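PDB 2O3I: hypothetical protein, which is of unknown function but carries the two S-Me-THD-like domains of the DUF917 family and is possibly related to S-methyl-thiohydantoin desulfurases. Local coordinates for residues E11-G16 and L112-A117; A17-S22 and L230-A235; R136-P139 and M143-Y146; Y146-V151 and G367-S372. The protein carries 2 engineered substitutions. All blocks are in the same frame, centred on the assembly; numbering follows the deposited sequence.

Interaction 1 of 4, residues E11-G16 and L112-A117; sequences EPLLQG and LGFVVA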
loop_
_atom_site.group_PDB
_atom_site.type_symbol
_atom_site.label_atom_id
_atom_site.label_comp_id
_atom_site.label_asym_id
_atom_site.label_seq_id
_atom_site.Cartn_x
_atom_site.Cartn_y
_atom_site.Cartn_z
ATOM N N GLU A 11 9.108 -5.700 -33.220
ATOM C CA GLU A 11 8.294 -4.671 -33.863
ATOM C C GLU A 11 6.972 -5.237 -34.372
ATOM O O GLU A 11 5.910 -4.670 -34.111
ATOM C CB GLU A 11 9.072 -4.003 -35.004
ATOM C CG GLU A 11 8.235 -3.094 -35.894
ATOM C CD GLU A 11 7.602 -1.914 -35.155
ATOM O OE1 GLU A 11 6.774 -1.213 -35.771
ATOM O OE2 GLU A 11 7.925 -1.678 -33.973
ATOM N N PRO A 12 7.013 -6.355 -35.116
ATOM C CA PRO A 12 5.730 -6.886 -35.590
ATOM C C PRO A 12 4.897 -7.458 -34.444
ATOM O O PRO A 12 3.665 -7.423 -34.472
ATOM C CB PRO A 12 6.149 -7.960 -36.598
ATOM C CG PRO A 12 7.493 -8.396 -36.113
ATOM C CD PRO A 12 8.143 -7.082 -35.721
ATOM N N LEU A 13 5.587 -7.983 -33.440
ATOM C CA LEU A 13 4.947 -8.575 -32.273
ATOM C C LEU A 13 4.126 -7.550 -31.502
ATOM O O LEU A 13 2.997 -7.814 -31.096
ATOM C CB LEU A 13 6.013 -9.175 -31.347
ATOM C CG LEU A 13 5.553 -9.742 -30.001
ATOM C CD1 LEU A 13 4.485 -10.811 -30.200
ATOM C CD2 LEU A 13 6.755 -10.311 -29.273
ATOM N N LEU A 14 4.702 -6.377 -31.291
ATOM C CA LEU A 14 4.003 -5.347 -30.554
ATOM C C LEU A 14 2.848 -4.792 -31.376
ATOM O O LEU A 14 1.812 -4.441 -30.821
ATOM C CB LEU A 14 4.980 -4.242 -30.134
ATOM C CG LEU A 14 5.754 -3.452 -31.183
ATOM C CD1 LEU A 14 4.958 -2.204 -31.584
ATOM C CD2 LEU A 14 7.112 -3.051 -30.587
ATOM N N GLN A 15 3.019 -4.740 -32.696
ATOM C CA GLN A 15 1.972 -4.238 -33.584
ATOM C C GLN A 15 0.739 -5.123 -33.499
ATOM O O GLN A 15 -0.381 -4.638 -33.306
ATOM C CB GLN A 15 2.447 -4.216 -35.038
ATOM C CG GLN A 15 3.523 -3.192 -35.353
ATOM C CD GLN A 15 3.121 -2.264 -36.486
ATOM O OE1 GLN A 15 3.972 -1.706 -37.178
ATOM N NE2 GLN A 15 1.817 -2.085 -36.671
ATOM N N GLY A 16 0.961 -6.427 -33.652
ATOM C CA GLY A 16 -0.128 -7.382 -33.600
ATOM C C GLY A 16 -0.780 -7.390 -32.234
ATOM O O GLY A 16 -2.005 -7.415 -32.131
ATOM N N LEU A 112 2.934 -3.774 -24.780
ATOM C CA LEU A 112 3.952 -3.906 -23.732
ATOM C C LEU A 112 4.108 -5.307 -23.158
ATOM O O LEU A 112 5.227 -5.791 -22.954
ATOM C CB LEU A 112 3.635 -2.982 -22.564
ATOM C CG LEU A 112 4.305 -1.621 -22.446
ATOM C CD1 LEU A 112 3.907 -1.051 -21.085
ATOM C CD2 LEU A 112 5.835 -1.739 -22.563
ATOM N N GLY A 113 2.967 -5.925 -22.873
ATOM C CA GLY A 113 2.922 -7.250 -22.289
ATOM C C GLY A 113 3.903 -8.290 -22.773
ATOM O O GLY A 113 4.714 -8.794 -21.990
ATOM N N PHE A 114 3.832 -8.627 -24.054
ATOM C CA PHE A 114 4.719 -9.637 -24.587
ATOM C C PHE A 114 6.168 -9.146 -24.621
ATOM O O PHE A 114 7.087 -9.905 -24.321
ATOM C CB PHE A 114 4.236 -10.076 -25.979
ATOM C CG PHE A 114 2.902 -10.787 -25.965
ATOM C CD1 PHE A 114 2.734 -11.970 -25.251
ATOM C CD2 PHE A 114 1.812 -10.271 -26.661
ATOM C CE1 PHE A 114 1.492 -12.633 -25.228
ATOM C CE2 PHE A 114 0.565 -10.922 -26.647
ATOM C CZ PHE A 114 0.408 -12.104 -25.928
ATOM N N VAL A 115 6.363 -7.874 -24.957
ATOM C CA VAL A 115 7.699 -7.287 -25.029
ATOM C C VAL A 115 8.412 -7.382 -23.679
ATOM O O VAL A 115 9.522 -7.911 -23.593
ATOM C CB VAL A 115 7.620 -5.800 -25.480
ATOM C CG1 VAL A 115 9.013 -5.172 -25.516
ATOM C CG2 VAL A 115 6.978 -5.718 -26.860
ATOM N N VAL A 116 7.765 -6.886 -22.627
ATOM C CA VAL A 116 8.341 -6.927 -21.291
ATOM C C VAL A 116 8.699 -8.367 -20.899
ATOM O O VAL A 116 9.824 -8.647 -20.493
ATOM C CB VAL A 116 7.360 -6.297 -20.245
ATOM C CG1 VAL A 116 7.827 -6.585 -18.814
ATOM C CG2 VAL A 116 7.280 -4.777 -20.460
ATOM N N ALA A 117 7.749 -9.281 -21.034
ATOM C CA ALA A 117 8.004 -10.674 -20.691
ATOM C C ALA A 117 9.198 -11.214 -21.472
ATOM O O ALA A 117 10.051 -11.914 -20.915
ATOM C CB ALA A 117 6.765 -11.528 -20.975
#

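Interaction 2 of 4, residues A17-S22 and L230-A235; sequences ACFFGS and LKLGRA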
loop_
_atom_site.group_PDB
_atom_site.type_symbol
_atom_site.label_atom_id
_atom_site.label_comp_id
_atom_site.label_asym_id
_atom_site.label_seq_id
_atom_site.Cartn_x
_atom_site.Cartn_y
_atom_site.Cartn_z
ATOM N N ALA A 17 0.046 -7.358 -31.191
ATOM C CA ALA A 17 -0.435 -7.372 -29.810
ATOM C C ALA A 17 -1.264 -6.133 -29.501
ATOM O O ALA A 17 -2.204 -6.195 -28.705
ATOM C CB ALA A 17 0.747 -7.476 -28.829
ATOM N N CYS A 18 -0.899 -5.013 -30.123
ATOM C CA CYS A 18 -1.617 -3.757 -29.935
ATOM C C CYS A 18 -3.044 -3.930 -30.457
ATOM O O CYS A 18 -4.008 -3.539 -29.793
ATOM C CB CYS A 18 -0.910 -2.621 -30.689
ATOM S SG CYS A 18 -1.748 -0.990 -30.606
ATOM N N PHE A 19 -3.181 -4.520 -31.641
ATOM C CA PHE A 19 -4.501 -4.742 -32.207
ATOM C C PHE A 19 -5.309 -5.709 -31.332
ATOM O O PHE A 19 -6.515 -5.543 -31.173
ATOM C CB PHE A 19 -4.398 -5.288 -33.638
ATOM C CG PHE A 19 -5.732 -5.445 -34.319
ATOM C CD1 PHE A 19 -6.431 -4.330 -34.770
ATOM C CD2 PHE A 19 -6.317 -6.705 -34.452
ATOM C CE1 PHE A 19 -7.698 -4.465 -35.339
ATOM C CE2 PHE A 19 -7.581 -6.848 -35.017
ATOM C CZ PHE A 19 -8.274 -5.728 -35.458
ATOM N N PHE A 20 -4.654 -6.716 -30.760
ATOM C CA PHE A 20 -5.357 -7.670 -29.902
ATOM C C PHE A 20 -5.510 -7.123 -28.478
ATOM O O PHE A 20 -6.049 -7.801 -27.600
ATOM C CB PHE A 20 -4.618 -9.026 -29.855
ATOM C CG PHE A 20 -4.718 -9.825 -31.136
ATOM C CD1 PHE A 20 -5.957 -10.221 -31.630
ATOM C CD2 PHE A 20 -3.572 -10.166 -31.857
ATOM C CE1 PHE A 20 -6.060 -10.941 -32.826
ATOM C CE2 PHE A 20 -3.664 -10.885 -33.052
ATOM C CZ PHE A 20 -4.916 -11.272 -33.537
ATOM N N GLY A 21 -5.049 -5.896 -28.257
ATOM C CA GLY A 21 -5.143 -5.301 -26.936
ATOM C C GLY A 21 -6.460 -4.603 -26.625
ATOM O O GLY A 21 -6.646 -4.091 -25.518
ATOM N N SER A 22 -7.374 -4.591 -27.591
ATOM C CA SER A 22 -8.681 -3.950 -27.431
ATOM C C SER A 22 -8.544 -2.503 -26.929
ATOM O O SER A 22 -9.258 -2.082 -26.016
ATOM C CB SER A 22 -9.553 -4.761 -26.465
ATOM O OG SER A 22 -10.878 -4.248 -26.407
ATOM N N LEU A 230 2.270 -12.120 -33.316
ATOM C CA LEU A 230 3.425 -12.007 -34.200
ATOM C C LEU A 230 3.053 -12.209 -35.671
ATOM O O LEU A 230 3.556 -11.506 -36.552
ATOM C CB LEU A 230 4.498 -13.027 -33.795
ATOM C CG LEU A 230 5.749 -13.091 -34.682
ATOM C CD1 LEU A 230 6.516 -11.763 -34.616
ATOM C CD2 LEU A 230 6.631 -14.256 -34.231
ATOM N N LYS A 231 2.173 -13.167 -35.944
ATOM C CA LYS A 231 1.768 -13.427 -37.318
ATOM C C LYS A 231 1.011 -12.237 -37.903
ATOM O O LYS A 231 1.227 -11.865 -39.064
ATOM C CB LYS A 231 0.910 -14.692 -37.390
ATOM C CG LYS A 231 0.510 -15.075 -38.810
ATOM C CD LYS A 231 -0.154 -16.440 -38.867
ATOM C CE LYS A 231 -0.608 -16.766 -40.281
ATOM N NZ LYS A 231 -1.386 -18.039 -40.310
ATOM N N LEU A 232 0.131 -11.632 -37.109
ATOM C CA LEU A 232 -0.626 -10.476 -37.587
ATOM C C LEU A 232 0.306 -9.284 -37.790
ATOM O O LEU A 232 0.205 -8.551 -38.788
ATOM C CB LEU A 232 -1.730 -10.101 -36.592
ATOM C CG LEU A 232 -2.386 -8.727 -36.783
ATOM C CD1 LEU A 232 -3.043 -8.654 -38.151
ATOM C CD2 LEU A 232 -3.415 -8.481 -35.686
ATOM N N GLY A 233 1.209 -9.099 -36.831
ATOM C CA GLY A 233 2.156 -8.003 -36.896
ATOM C C GLY A 233 3.012 -8.059 -38.145
ATOM O O GLY A 233 3.263 -7.038 -38.782
ATOM N N ARG A 234 3.471 -9.256 -38.490
ATOM C CA ARG A 234 4.287 -9.434 -39.678
ATOM C C ARG A 234 3.506 -9.004 -40.917
ATOM O O ARG A 234 4.048 -8.331 -41.792
ATOM C CB ARG A 234 4.727 -10.899 -39.802
ATOM C CG ARG A 234 5.910 -11.247 -38.904
ATOM C CD ARG A 234 6.224 -12.739 -38.901
ATOM N NE ARG A 234 7.463 -13.005 -38.171
ATOM C CZ ARG A 234 7.940 -14.216 -37.905
ATOM N NH1 ARG A 234 7.284 -15.298 -38.304
ATOM N NH2 ARG A 234 9.082 -14.346 -37.248
ATOM N N ALA A 235 2.235 -9.380 -40.983
ATOM C CA ALA A 235 1.409 -9.018 -42.127
ATOM C C ALA A 235 1.196 -7.501 -42.171
ATOM O O ALA A 235 1.127 -6.907 -43.245
ATOM C CB ALA A 235 0.072 -9.740 -42.049
#

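Interaction 3 of 4, residues R136-P139 and M143-Y146; sequences RAVP and MLTY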
loop_
_atom_site.group_PDB
_atom_site.type_symbol
_atom_site.label_atom_id
_atom_site.label_comp_id
_atom_site.label_asym_id
_atom_site.label_seq_id
_atom_site.Cartn_x
_atom_site.Cartn_y
_atom_site.Cartn_z
ATOM N N ARG A 136 -6.679 -10.542 -24.591
ATOM C CA ARG A 136 -6.930 -9.116 -24.786
ATOM C C ARG A 136 -6.346 -8.371 -23.588
ATOM O O ARG A 136 -5.735 -8.989 -22.706
ATOM C CB ARG A 136 -8.436 -8.827 -24.880
ATOM C CG ARG A 136 -9.253 -9.383 -23.725
ATOM C CD ARG A 136 -10.627 -8.736 -23.654
ATOM N NE ARG A 136 -10.512 -7.308 -23.370
ATOM C CZ ARG A 136 -11.493 -6.424 -23.518
ATOM N NH1 ARG A 136 -12.684 -6.814 -23.948
ATOM N NH2 ARG A 136 -11.270 -5.142 -23.260
ATOM N N ALA A 137 -6.515 -7.056 -23.563
ATOM C CA ALA A 137 -6.032 -6.253 -22.448
ATOM C C ALA A 137 -7.260 -5.939 -21.605
ATOM O O ALA A 137 -8.333 -5.667 -22.147
ATOM C CB ALA A 137 -5.383 -4.975 -22.940
ATOM N N VAL A 138 -7.115 -5.997 -20.286
ATOM C CA VAL A 138 -8.241 -5.730 -19.400
ATOM C C VAL A 138 -7.907 -4.635 -18.397
ATOM O O VAL A 138 -6.752 -4.463 -18.016
ATOM C CB VAL A 138 -8.670 -7.015 -18.630
ATOM C CG1 VAL A 138 -8.950 -8.149 -19.614
ATOM C CG2 VAL A 138 -7.597 -7.415 -17.632
ATOM N N PRO A 139 -8.925 -3.883 -17.948
ATOM C CA PRO A 139 -8.706 -2.803 -16.987
ATOM C C PRO A 139 -8.302 -3.243 -15.588
ATOM O O PRO A 139 -7.678 -2.468 -14.865
ATOM C CB PRO A 139 -10.040 -2.063 -16.995
ATOM C CG PRO A 139 -11.011 -3.166 -17.183
ATOM C CD PRO A 139 -10.356 -3.982 -18.291
HETATM N N MSE A 143 -10.246 -9.907 -14.303
HETATM C CA MSE A 143 -10.690 -10.259 -15.644
HETATM C C MSE A 143 -9.695 -11.179 -16.340
HETATM O O MSE A 143 -9.938 -11.626 -17.458
HETATM C CB MSE A 143 -10.949 -8.987 -16.469
HETATM C CG MSE A 143 -12.331 -8.380 -16.193
HETATM SE SE MSE A 143 -12.556 -6.482 -16.588
HETATM C CE MSE A 143 -12.319 -5.799 -14.801
ATOM N N LEU A 144 -8.581 -11.466 -15.672
ATOM C CA LEU A 144 -7.574 -12.366 -16.227
ATOM C C LEU A 144 -7.846 -13.776 -15.719
ATOM O O LEU A 144 -8.298 -13.954 -14.588
ATOM C CB LEU A 144 -6.168 -11.930 -15.811
ATOM C CG LEU A 144 -5.740 -10.546 -16.299
ATOM C CD1 LEU A 144 -4.323 -10.258 -15.838
ATOM C CD2 LEU A 144 -5.829 -10.493 -17.821
ATOM N N THR A 145 -7.568 -14.779 -16.547
ATOM C CA THR A 145 -7.820 -16.166 -16.158
ATOM C C THR A 145 -7.065 -16.626 -14.912
ATOM O O THR A 145 -7.495 -17.569 -14.236
ATOM C CB THR A 145 -7.531 -17.127 -17.328
ATOM O OG1 THR A 145 -6.221 -16.889 -17.848
ATOM C CG2 THR A 145 -8.549 -16.916 -18.430
ATOM N N TYR A 146 -5.956 -15.952 -14.600
ATOM C CA TYR A 146 -5.156 -16.283 -13.419
ATOM C C TYR A 146 -6.047 -16.174 -12.183
ATOM O O TYR A 146 -6.040 -17.046 -11.306
ATOM C CB TYR A 146 -3.977 -15.306 -13.260
ATOM C CG TYR A 146 -3.052 -15.194 -14.454
ATOM C CD1 TYR A 146 -2.153 -16.215 -14.772
ATOM C CD2 TYR A 146 -3.076 -14.064 -15.264
ATOM C CE1 TYR A 146 -1.301 -16.107 -15.875
ATOM C CE2 TYR A 146 -2.230 -13.945 -16.363
ATOM C CZ TYR A 146 -1.347 -14.968 -16.667
ATOM O OH TYR A 146 -0.531 -14.856 -17.774
#

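Interaction 4 of 4, residues Y146-V151 and G367-S372; sequences YAAAGV and GLILQS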
loop_
_atom_site.group_PDB
_atom_site.type_symbol
_atom_site.label_atom_id
_atom_site.label_comp_id
_atom_site.label_asym_id
_atom_site.label_seq_id
_atom_site.Cartn_x
_atom_site.Cartn_y
_atom_site.Cartn_z
ATOM N N TYR A 146 -5.956 -15.952 -14.600
ATOM C CA TYR A 146 -5.156 -16.283 -13.419
ATOM C C TYR A 146 -6.047 -16.174 -12.183
ATOM O O TYR A 146 -6.040 -17.046 -11.306
ATOM C CB TYR A 146 -3.977 -15.306 -13.260
ATOM C CG TYR A 146 -3.052 -15.194 -14.454
ATOM C CD1 TYR A 146 -2.153 -16.215 -14.772
ATOM C CD2 TYR A 146 -3.076 -14.064 -15.264
ATOM C CE1 TYR A 146 -1.301 -16.107 -15.875
ATOM C CE2 TYR A 146 -2.230 -13.945 -16.363
ATOM C CZ TYR A 146 -1.347 -14.968 -16.667
ATOM O OH TYR A 146 -0.531 -14.856 -17.774
ATOM N N ALA A 147 -6.812 -15.088 -12.118
ATOM C CA ALA A 147 -7.711 -14.844 -10.999
ATOM C C ALA A 147 -8.876 -15.845 -10.950
ATOM O O ALA A 147 -9.258 -16.311 -9.874
ATOM C CB ALA A 147 -8.243 -13.412 -11.066
ATOM N N ALA A 148 -9.433 -16.178 -12.109
ATOM C CA ALA A 148 -10.547 -17.120 -12.177
ATOM C C ALA A 148 -10.113 -18.518 -11.742
ATOM O O ALA A 148 -10.855 -19.223 -11.042
ATOM C CB ALA A 148 -11.112 -17.165 -13.599
ATOM N N ALA A 149 -8.917 -18.914 -12.167
ATOM C CA ALA A 149 -8.371 -20.218 -11.823
ATOM C C ALA A 149 -8.022 -20.282 -10.339
ATOM O O ALA A 149 -7.708 -21.344 -9.816
ATOM C CB ALA A 149 -7.130 -20.504 -12.657
ATOM N N GLY A 150 -8.057 -19.138 -9.665
ATOM C CA GLY A 150 -7.745 -19.139 -8.251
ATOM C C GLY A 150 -6.282 -19.267 -7.841
ATOM O O GLY A 150 -5.988 -19.805 -6.765
ATOM N N VAL A 151 -5.372 -18.792 -8.699
ATOM C CA VAL A 151 -3.924 -18.813 -8.400
ATOM C C VAL A 151 -3.649 -17.776 -7.337
ATOM O O VAL A 151 -4.032 -16.630 -7.495
ATOM C CB VAL A 151 -3.080 -18.375 -9.631
ATOM C CG1 VAL A 151 -1.646 -18.299 -9.246
ATOM C CG2 VAL A 151 -3.251 -19.385 -10.710
ATOM N N GLY A 367 -18.872 -17.715 -16.714
ATOM C CA GLY A 367 -18.304 -17.919 -15.397
ATOM C C GLY A 367 -17.952 -16.656 -14.652
ATOM O O GLY A 367 -18.554 -15.598 -14.853
ATOM N N LEU A 368 -16.957 -16.784 -13.781
ATOM C CA LEU A 368 -16.477 -15.685 -12.957
ATOM C C LEU A 368 -15.904 -14.529 -13.775
ATOM O O LEU A 368 -16.100 -13.360 -13.423
ATOM C CB LEU A 368 -15.410 -16.204 -11.986
ATOM C CG LEU A 368 -15.822 -17.353 -11.056
ATOM C CD1 LEU A 368 -14.606 -17.914 -10.352
ATOM C CD2 LEU A 368 -16.831 -16.846 -10.035
ATOM N N ILE A 369 -15.185 -14.845 -14.849
ATOM C CA ILE A 369 -14.594 -13.800 -15.685
ATOM C C ILE A 369 -15.685 -12.888 -16.263
ATOM O O ILE A 369 -15.545 -11.666 -16.262
ATOM C CB ILE A 369 -13.793 -14.387 -16.871
ATOM C CG1 ILE A 369 -12.611 -15.228 -16.370
ATOM C CG2 ILE A 369 -13.308 -13.254 -17.767
ATOM C CD1 ILE A 369 -11.461 -14.432 -15.787
ATOM N N LEU A 370 -16.764 -13.491 -16.759
ATOM C CA LEU A 370 -17.865 -12.732 -17.338
ATOM C C LEU A 370 -18.499 -11.806 -16.305
ATOM O O LEU A 370 -18.798 -10.648 -16.599
ATOM C CB LEU A 370 -18.936 -13.674 -17.898
ATOM C CG LEU A 370 -20.100 -12.972 -18.620
ATOM C CD1 LEU A 370 -19.579 -12.318 -19.907
ATOM C CD2 LEU A 370 -21.213 -13.971 -18.938
ATOM N N GLN A 371 -18.710 -12.318 -15.096
ATOM C CA GLN A 371 -19.313 -11.523 -14.034
ATOM C C GLN A 371 -18.388 -10.347 -13.740
ATOM O O GLN A 371 -18.830 -9.208 -13.588
ATOM C CB GLN A 371 -19.513 -12.375 -12.775
ATOM N N SER A 372 -17.097 -10.635 -13.673
ATOM C CA SER A 372 -16.099 -9.611 -13.417
ATOM C C SER A 372 -16.235 -8.494 -14.468
ATOM O O SER A 372 -16.176 -7.307 -14.134
ATOM C CB SER A 372 -14.704 -10.249 -13.460
ATOM O OG SER A 372 -13.695 -9.347 -13.044
#

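Interaction 1 of 4, residues E11-G16 and L112-A117
Leu13 lays one end of its isobutyl group against the root of Phe114, its CD2 methyl standing 4.2 Å from CB of that phenylalanine. The two side chains cross at about a right angle, and the other methyl, CD1, approaches the Phe114 ring obliquely. Both groups leave their helices toward the opposite one, Leu13 with CG anti to the backbone N (chi1 175°). One turn of helix 10-19 is thereby set against one turn of helix 111-124.

Next to this pair lies a second, closer to the backbones. CB of Leu14 meets the CG2 methyl of Val115 at 4.1 Å, and here the two alpha carbons, CA of Leu14 and CA of Val115, are 6.9 Å apart. Leu14 makes this touch with CB rather than with its methyls: its CG sits between the backbone N and the carbonyl carbon (chi1 60°), and the side chain also packs on Met28 of helix 28-35.

Beyond these pairs, Phe114 also packs on Thr225 and Leu226 of helix 225-237, and Glu11, turned away from helix 111-124, forms a salt bridge with Arg32.

No hydrogen bond or charge pair crosses the interface. The contact, inside the N-terminal S-Me-THD-like region, is therefore a worked example of helix-to-helix packing by aliphatic and aromatic carbon alone: its four touching residues are all buried, and the cohesion between the two segments comes from dispersion and the exclusion of water.

Interaction 2 of 4, residues A17-S22 and L230-A235
The rings of Phe19 and Phe20 receive the same methyl, CD2 of Leu232, and in both cases it comes in obliquely, neither squarely over a face nor at an edge. The methyl is 3.6 Å from CD2 of Phe19 and equally 3.6 Å from CE2 of Phe20, so one methyl fills the corner made by two consecutive aromatic residues. A third flat group lies on the far side of helix 225-237: the guanidinium of Arg234 has CD2 of Leu230 over its centre, 3.8 Å above the plane.

The two phenylalanines come at the Leu232 methyl from different directions, and their first torsions differ accordingly. Phe19 carries CG anti to the backbone N (chi1 -176°), whereas Phe20 keeps CG beside its N (chi1 -72°). They sit where helix 10-19 ends, in a type I turn running from Phe19 to Ser22. Phe19 also packs on Met247 of helix 244-255, and Phe20 forms a cation-pi pair with Arg228.

The contact joins the N-terminal and C-terminal family regions. Since carbon meets carbon throughout and all three touching residues are buried, it implies a hydrophobic junction, with the polar and charged ends of Lys231 and Arg234 kept outside it.

Interaction 3 of 4, residues R136-P139 and M143-Y146
Apolar contacts come first, and Val138 is their hub. Its CB lies 3.7 Å from CB of Met143, and the two side chains lie alongside each other and run opposite ways. The CG2 branch of Val138, placed between the backbone N and the carbonyl carbon, turns to the next residue instead and meets CD2 of Leu144 at 3.6 Å. The same apolar packing continues at Pro139, where SE of the selenomethionine Met143 rests 3.7 Å from CG of Pro139, with CD of the same ring as near. The chain of Met143 is bent at chi3 (-99°), which also brings its terminal methyl CE to the proline.

Hydrogen bonding stays within residues 136-139. Arg136 curls back side-on and gives two N-H groups to one atom, the carbonyl oxygen of Ala137: NE at 3.0 Å from Ala137 O, raised above the carbonyl plane, and NH2 at 3.2 Å from Ala137 O, almost in line with the carbonyl bond. The oxygen lies close to the guanidinium plane, so the double grip fixes the turn of that group.

Around this return of the chain, Met143 and Pro139 abut Glu376 of helix 367-379, and Leu144, at the N-cap position of helix 145-148, packs on Trp209 of strand 203-211. The loop after strand 127-129 is thus wedged between a C-terminal helix and the mixed sheet.

Interaction 4 of 4, residues Y146-V151 and G367-S372
Leu368 takes at its carbonyl oxygen the bond from Ser372 N (2.9 Å to Leu368 O), in a turn of helix 367-379 from which Leu368 and Ile369 meet Ala148. From that turn the CD1 methyl of Leu368 reaches to 4.0 Å from the carbonyl oxygen of Ala148, a loose touch rather than a bond.

The firmer contact belongs to Ile369. Its CD1 is 3.5 Å from CB of Ala148, and CG1 is 3.7 Å from it, so the ethyl branch lies along the small methyl. With chi1 at -62° and chi2 at -73°, the branch folds back across to the alanine although the CB of Ile369 does not point straight at it. The small side chain of Ala148 is consistent with the close approach, CA of Ala148 and CA of Leu368 being 6.2 Å apart.

Helix 145-148 closes here with a Schellman motif. Val151 N bonds to Tyr146 O (3.2 Å) and Gly150 N to Ala147 O (3.1 Å), with Gly150 at positive phi.

The contact joins this short helix of the N-terminal family region to the N-terminal part of helix 367-379. Behind it, Tyr146 stacks on Trp209 and Val151 packs on Met211, both of strand 203-211.

Overall arrangement
From the N terminus, helix 10-19 enters two contacts. Interaction 1 closes a loop of 95 residues onto helix 111-124, and interaction 2 reaches 207 residues onward to helix 225-237, so the two cross along the chain; in space they touch, Pro12 lying on Gly233. Interaction 3, a local return, is nested inside the loop of interaction 2 and meets it where Arg136 adjoins Ser22. Interaction 4 begins on Tyr146, shared with interaction 3, and spans 215 residues to helix 367-379, crossing interaction 2. Leu144 and Met143 of interaction 3 pack on Ile369 and Ser372, joining the loop before helix 145-148 to helix 367-379. Interactions 2 and 4 both join the N-terminal family region to the C-terminal one.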